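Long-range contact in chitinase A (Cycas revoluta, PDB 4MNK), which probably hydrolyses chitin as a class V plant chitinase of glycoside hydrolase family 18, and is seen here with chitin oligosaccharide bound: residues Tyr121-Val135 and Leu166-Phe179. Numbering follows the deposited sequence. Where two conformers were deposited one is given.
With NAG (2-acetamido-2-deoxy-beta-D-glucopyranose), chain C.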
# COMPACT_ATOMS: atom_id res chain seq x y z
N TYR A 121 -11.32 5.26 4.84
CA TYR A 121 -10.38 6.30 5.26
C TYR A 121 -10.91 6.99 6.52
O TYR A 121 -12.11 6.91 6.80
CB TYR A 121 -10.21 7.35 4.15
CG TYR A 121 -9.73 6.77 2.84
CD1 TYR A 121 -8.37 6.62 2.58
CD2 TYR A 121 -10.64 6.34 1.88
CE1 TYR A 121 -7.93 6.08 1.38
CE2 TYR A 121 -10.22 5.79 0.69
CZ TYR A 121 -8.86 5.66 0.44
OH TYR A 121 -8.45 5.12 -0.75
N PRO A 122 -10.02 7.67 7.28
CA PRO A 122 -10.46 8.43 8.46
C PRO A 122 -11.16 9.73 8.07
O PRO A 122 -10.63 10.83 8.28
CB PRO A 122 -9.15 8.69 9.21
CG PRO A 122 -8.10 8.66 8.15
CD PRO A 122 -8.55 7.64 7.16
N GLU A 123 -12.36 9.59 7.51
CA GLU A 123 -13.19 10.71 7.11
C GLU A 123 -14.65 10.33 7.36
O GLU A 123 -14.99 9.15 7.30
CB GLU A 123 -12.94 11.09 5.64
CG GLU A 123 -13.21 9.99 4.60
CD GLU A 123 -14.67 9.90 4.19
OE1 GLU A 123 -15.41 10.89 4.38
OE2 GLU A 123 -15.07 8.84 3.66
N PRO A 124 -15.53 11.32 7.64
CA PRO A 124 -15.31 12.77 7.71
C PRO A 124 -14.60 13.23 8.99
O PRO A 124 -13.93 12.43 9.64
CB PRO A 124 -16.74 13.33 7.63
CG PRO A 124 -17.58 12.27 8.20
CD PRO A 124 -16.95 10.97 7.79
N GLN A 125 -14.73 14.51 9.33
CA GLN A 125 -13.96 15.12 10.42
C GLN A 125 -14.02 14.34 11.74
O GLN A 125 -12.99 14.14 12.39
CB GLN A 125 -14.36 16.58 10.63
CG GLN A 125 -13.52 17.34 11.66
CD GLN A 125 -12.02 17.36 11.35
OE1 GLN A 125 -11.62 17.47 10.19
NE2 GLN A 125 -11.20 17.27 12.39
N LEU A 126 -15.21 13.89 12.13
CA LEU A 126 -15.37 13.10 13.35
C LEU A 126 -14.46 11.87 13.34
O LEU A 126 -13.83 11.55 14.35
CB LEU A 126 -16.83 12.68 13.56
CG LEU A 126 -17.09 11.73 14.74
CD1 LEU A 126 -16.68 12.36 16.08
CD2 LEU A 126 -18.54 11.29 14.78
N GLU A 127 -14.41 11.19 12.20
CA GLU A 127 -13.60 9.99 12.07
C GLU A 127 -12.10 10.27 12.14
O GLU A 127 -11.35 9.48 12.72
CB GLU A 127 -13.98 9.20 10.82
CG GLU A 127 -15.42 8.69 10.83
CD GLU A 127 -15.80 7.98 12.12
OE1 GLU A 127 -14.95 7.28 12.71
OE2 GLU A 127 -16.97 8.10 12.55
N MET A 128 -11.67 11.40 11.58
CA MET A 128 -10.27 11.82 11.73
C MET A 128 -9.95 12.13 13.19
O MET A 128 -8.93 11.69 13.71
CB MET A 128 -9.95 13.02 10.84
CG MET A 128 -8.48 13.45 10.88
SD MET A 128 -7.31 12.18 10.34
CE MET A 128 -7.49 12.29 8.56
N GLU A 129 -10.84 12.87 13.86
CA GLU A 129 -10.67 13.23 15.26
C GLU A 129 -10.52 12.00 16.15
O GLU A 129 -9.65 11.96 17.03
CB GLU A 129 -11.84 14.08 15.75
CG GLU A 129 -11.83 15.51 15.22
CD GLU A 129 -13.14 16.26 15.47
OE1 GLU A 129 -14.08 15.68 16.04
OE2 GLU A 129 -13.22 17.44 15.07
N ASN A 130 -11.35 10.99 15.92
CA ASN A 130 -11.30 9.77 16.72
C ASN A 130 -10.10 8.89 16.38
O ASN A 130 -9.55 8.22 17.25
CB ASN A 130 -12.61 9.00 16.62
CG ASN A 130 -13.77 9.71 17.30
OD1 ASN A 130 -13.58 10.68 18.05
ND2 ASN A 130 -14.98 9.23 17.06
N PHE A 131 -9.69 8.91 15.11
CA PHE A 131 -8.49 8.20 14.67
C PHE A 131 -7.24 8.80 15.32
O PHE A 131 -6.34 8.08 15.74
CB PHE A 131 -8.38 8.23 13.14
CG PHE A 131 -7.33 7.31 12.56
CD1 PHE A 131 -6.55 7.74 11.50
CD2 PHE A 131 -7.13 6.02 13.05
CE1 PHE A 131 -5.58 6.91 10.92
CE2 PHE A 131 -6.16 5.18 12.48
CZ PHE A 131 -5.39 5.63 11.42
N VAL A 132 -7.21 10.13 15.43
CA VAL A 132 -6.17 10.85 16.16
C VAL A 132 -6.04 10.31 17.60
O VAL A 132 -4.93 10.09 18.08
CB VAL A 132 -6.41 12.39 16.15
CG1 VAL A 132 -5.66 13.10 17.27
CG2 VAL A 132 -6.03 12.97 14.79
N LYS A 133 -7.17 10.10 18.27
CA LYS A 133 -7.17 9.55 19.63
C LYS A 133 -6.52 8.17 19.66
O LYS A 133 -5.65 7.91 20.48
CB LYS A 133 -8.59 9.48 20.20
CG LYS A 133 -9.28 10.82 20.38
CD LYS A 133 -10.70 10.64 20.90
CE LYS A 133 -11.52 11.92 20.77
NZ LYS A 133 -12.92 11.72 21.24
N LEU A 134 -6.94 7.29 18.75
CA LEU A 134 -6.38 5.94 18.67
C LEU A 134 -4.87 5.96 18.46
O LEU A 134 -4.12 5.30 19.19
CB LEU A 134 -7.04 5.13 17.55
CG LEU A 134 -6.58 3.67 17.43
CD1 LEU A 134 -7.28 2.79 18.47
CD2 LEU A 134 -6.80 3.13 16.02
N VAL A 135 -4.43 6.72 17.46
CA VAL A 135 -3.02 6.74 17.08
C VAL A 135 -2.15 7.37 18.18
O VAL A 135 -1.05 6.89 18.45
CB VAL A 135 -2.81 7.42 15.71
CG1 VAL A 135 -1.33 7.57 15.38
CG2 VAL A 135 -3.50 6.62 14.61
N LEU A 166 -8.68 14.89 2.28
CA LEU A 166 -9.76 13.95 2.05
C LEU A 166 -11.06 14.75 1.88
O LEU A 166 -11.66 15.15 2.86
CB LEU A 166 -9.90 12.98 3.24
CG LEU A 166 -8.71 12.07 3.56
CD1 LEU A 166 -8.84 11.45 4.95
CD2 LEU A 166 -8.57 10.97 2.51
N PHE A 167 -11.48 15.01 0.64
CA PHE A 167 -10.80 14.62 -0.60
C PHE A 167 -10.51 15.90 -1.41
O PHE A 167 -11.14 16.93 -1.14
CB PHE A 167 -11.68 13.62 -1.35
CG PHE A 167 -11.86 12.31 -0.62
CD1 PHE A 167 -12.90 12.15 0.29
CD2 PHE A 167 -10.97 11.26 -0.81
CE1 PHE A 167 -13.06 10.96 0.99
CE2 PHE A 167 -11.12 10.06 -0.11
CZ PHE A 167 -12.17 9.91 0.79
N PRO A 168 -9.58 15.85 -2.38
CA PRO A 168 -9.16 17.08 -3.08
C PRO A 168 -10.26 17.85 -3.81
O PRO A 168 -10.16 19.07 -3.95
CB PRO A 168 -8.11 16.57 -4.08
CG PRO A 168 -8.34 15.10 -4.18
CD PRO A 168 -8.80 14.68 -2.83
N TRP A 169 -11.31 17.15 -4.26
CA TRP A 169 -12.44 17.80 -4.93
C TRP A 169 -13.51 18.33 -3.96
O TRP A 169 -14.31 19.19 -4.32
CB TRP A 169 -13.07 16.85 -5.96
CG TRP A 169 -13.67 15.60 -5.38
CD1 TRP A 169 -14.96 15.43 -4.97
CD2 TRP A 169 -13.01 14.36 -5.14
NE1 TRP A 169 -15.15 14.16 -4.49
CE2 TRP A 169 -13.96 13.47 -4.59
CE3 TRP A 169 -11.70 13.90 -5.34
CZ2 TRP A 169 -13.65 12.16 -4.23
CZ3 TRP A 169 -11.39 12.59 -4.99
CH2 TRP A 169 -12.36 11.73 -4.44
N GLU A 170 -13.51 17.79 -2.74
CA GLU A 170 -14.43 18.21 -1.69
C GLU A 170 -13.81 17.86 -0.34
O GLU A 170 -13.90 16.72 0.13
CB GLU A 170 -15.80 17.54 -1.86
CG GLU A 170 -16.91 18.14 -1.00
CD GLU A 170 -18.30 17.85 -1.55
OE1 GLU A 170 -19.00 18.81 -1.93
OE2 GLU A 170 -18.69 16.66 -1.62
N VAL A 171 -13.15 18.85 0.27
CA VAL A 171 -12.39 18.63 1.50
C VAL A 171 -13.30 18.55 2.72
O VAL A 171 -13.95 19.53 3.09
CB VAL A 171 -11.30 19.72 1.72
CG1 VAL A 171 -10.50 19.45 2.99
CG2 VAL A 171 -10.37 19.80 0.51
N VAL A 172 -13.35 17.37 3.34
CA VAL A 172 -14.12 17.16 4.57
C VAL A 172 -13.19 17.07 5.78
O VAL A 172 -13.57 17.42 6.90
CB VAL A 172 -15.08 15.94 4.48
CG1 VAL A 172 -15.98 16.05 3.26
CG2 VAL A 172 -14.32 14.61 4.46
N THR A 173 -11.97 16.59 5.53
CA THR A 173 -10.91 16.54 6.53
C THR A 173 -9.56 16.40 5.80
O THR A 173 -9.52 16.40 4.57
CB THR A 173 -11.12 15.41 7.58
OG1 THR A 173 -10.19 15.57 8.66
CG2 THR A 173 -10.98 14.02 6.96
N GLU A 174 -8.48 16.31 6.56
CA GLU A 174 -7.15 16.16 5.99
C GLU A 174 -6.24 15.48 7.00
O GLU A 174 -6.50 15.52 8.20
CB GLU A 174 -6.57 17.51 5.56
CG GLU A 174 -6.34 18.51 6.69
CD GLU A 174 -6.03 19.89 6.16
OE1 GLU A 174 -6.96 20.57 5.69
OE2 GLU A 174 -4.85 20.29 6.22
N TYR A 175 -5.17 14.86 6.51
CA TYR A 175 -4.20 14.22 7.40
C TYR A 175 -3.41 15.27 8.17
O TYR A 175 -2.84 16.18 7.57
CB TYR A 175 -3.26 13.31 6.61
CG TYR A 175 -3.92 12.09 6.02
CD1 TYR A 175 -4.30 12.07 4.68
CD2 TYR A 175 -4.17 10.96 6.79
CE1 TYR A 175 -4.92 10.95 4.12
CE2 TYR A 175 -4.78 9.83 6.25
CZ TYR A 175 -5.15 9.83 4.91
OH TYR A 175 -5.75 8.72 4.35
N PRO A 176 -3.37 15.14 9.51
CA PRO A 176 -2.60 16.08 10.32
C PRO A 176 -1.11 15.72 10.27
O PRO A 176 -0.67 14.82 10.99
CB PRO A 176 -3.19 15.91 11.72
CG PRO A 176 -3.72 14.51 11.75
CD PRO A 176 -4.11 14.16 10.34
N VAL A 177 -0.36 16.40 9.42
CA VAL A 177 1.00 15.95 9.08
C VAL A 177 2.01 16.05 10.22
O VAL A 177 2.88 15.20 10.35
CB VAL A 177 1.56 16.59 7.78
CG1 VAL A 177 0.66 16.26 6.60
CG2 VAL A 177 1.75 18.09 7.92
N GLN A 178 1.90 17.09 11.04
CA GLN A 178 2.80 17.26 12.18
C GLN A 178 2.55 16.16 13.22
O GLN A 178 3.50 15.57 13.74
CB GLN A 178 2.63 18.65 12.80
CG GLN A 178 3.64 18.97 13.89
CD GLN A 178 3.24 20.19 14.69
OE1 GLN A 178 2.23 20.18 15.40
NE2 GLN A 178 4.03 21.25 14.58
N PHE A 179 1.27 15.91 13.50
CA PHE A 179 0.84 14.80 14.36
C PHE A 179 1.43 13.47 13.87
O PHE A 179 2.03 12.72 14.65
CB PHE A 179 -0.69 14.73 14.37
CG PHE A 179 -1.25 13.53 15.08
CD1 PHE A 179 -1.64 13.62 16.41
CD2 PHE A 179 -1.41 12.32 14.41
CE1 PHE A 179 -2.17 12.51 17.07
CE2 PHE A 179 -1.93 11.21 15.07
CZ PHE A 179 -2.31 11.31 16.40
C1 NAG C . -13.24 11.47 -9.06
C2 NAG C . -14.35 10.67 -8.39
C3 NAG C . -13.80 9.56 -7.49
C4 NAG C . -12.63 8.79 -8.10
C5 NAG C . -11.64 9.77 -8.73
C6 NAG C . -10.45 9.10 -9.43
C7 NAG C . -16.37 12.01 -8.04
C8 NAG C . -17.11 12.92 -7.11
N2 NAG C . -15.19 11.56 -7.61
O1 NAG C . -13.79 12.31 -10.05
O3 NAG C . -14.83 8.67 -7.13
O4 NAG C . -12.01 8.07 -7.05
O5 NAG C . -12.30 10.60 -9.67
O6 NAG C . -10.90 8.32 -10.52
O7 NAG C . -16.86 11.72 -9.13
O HOH W 1 -16.49 16.66 8.13
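T173 packs OG1 3.4 Å from M128 CB at the middle of a contact in the TIM barrel of family 18, where a loop and the start of helix 125-149, following strand 114-119, meet the hairpin and helix start that follow strand 155-161. Threonine suits this place by offering both a hydroxyl and a methyl. Its rotamer (chi1 -170°, OG1 opposite the backbone N) aims OG1 at Q125 and leaves CG2 to pack against P122 O and E123 CB. The hydroxyl donates to Q125 OE1, OG1 to OE1 2.8 Å, from above the amide's carbonyl plane (46° out of it). An alanine here would probably leave Q125 OE1 without this partner, the amide held by little more than its weak bond to E129, and open a gap beside P122. M128 suits its buried place because its flexible chain bends at chi2 and chi3: methyl CE lies 3.4 Å from E174 O and also meets L166 CD1, while SD reaches P176 CD at 3.8 Å. Further along the helix, the broad apolar F179 ring wedges against two valines; V132 CG2 sits over one face and V135 CB at the edge. In the other direction, the F167 edge meets the Y121 face in an offset edge-to-face pair, planes 89° apart, and E123 CD lies at the F167 edge, its CG also touching CE1. Y161 stacks edge-to-face with both rings, and its backbone N is hydrogen-bonded to Y175 OH. A classic beta bulge positions T173: V172 N and T173 N both donate to L166 O. Beyond it, W169 sandwiches its indole between F167 CB and the sugar, with NAG N2 3.7 Å above the ring plane.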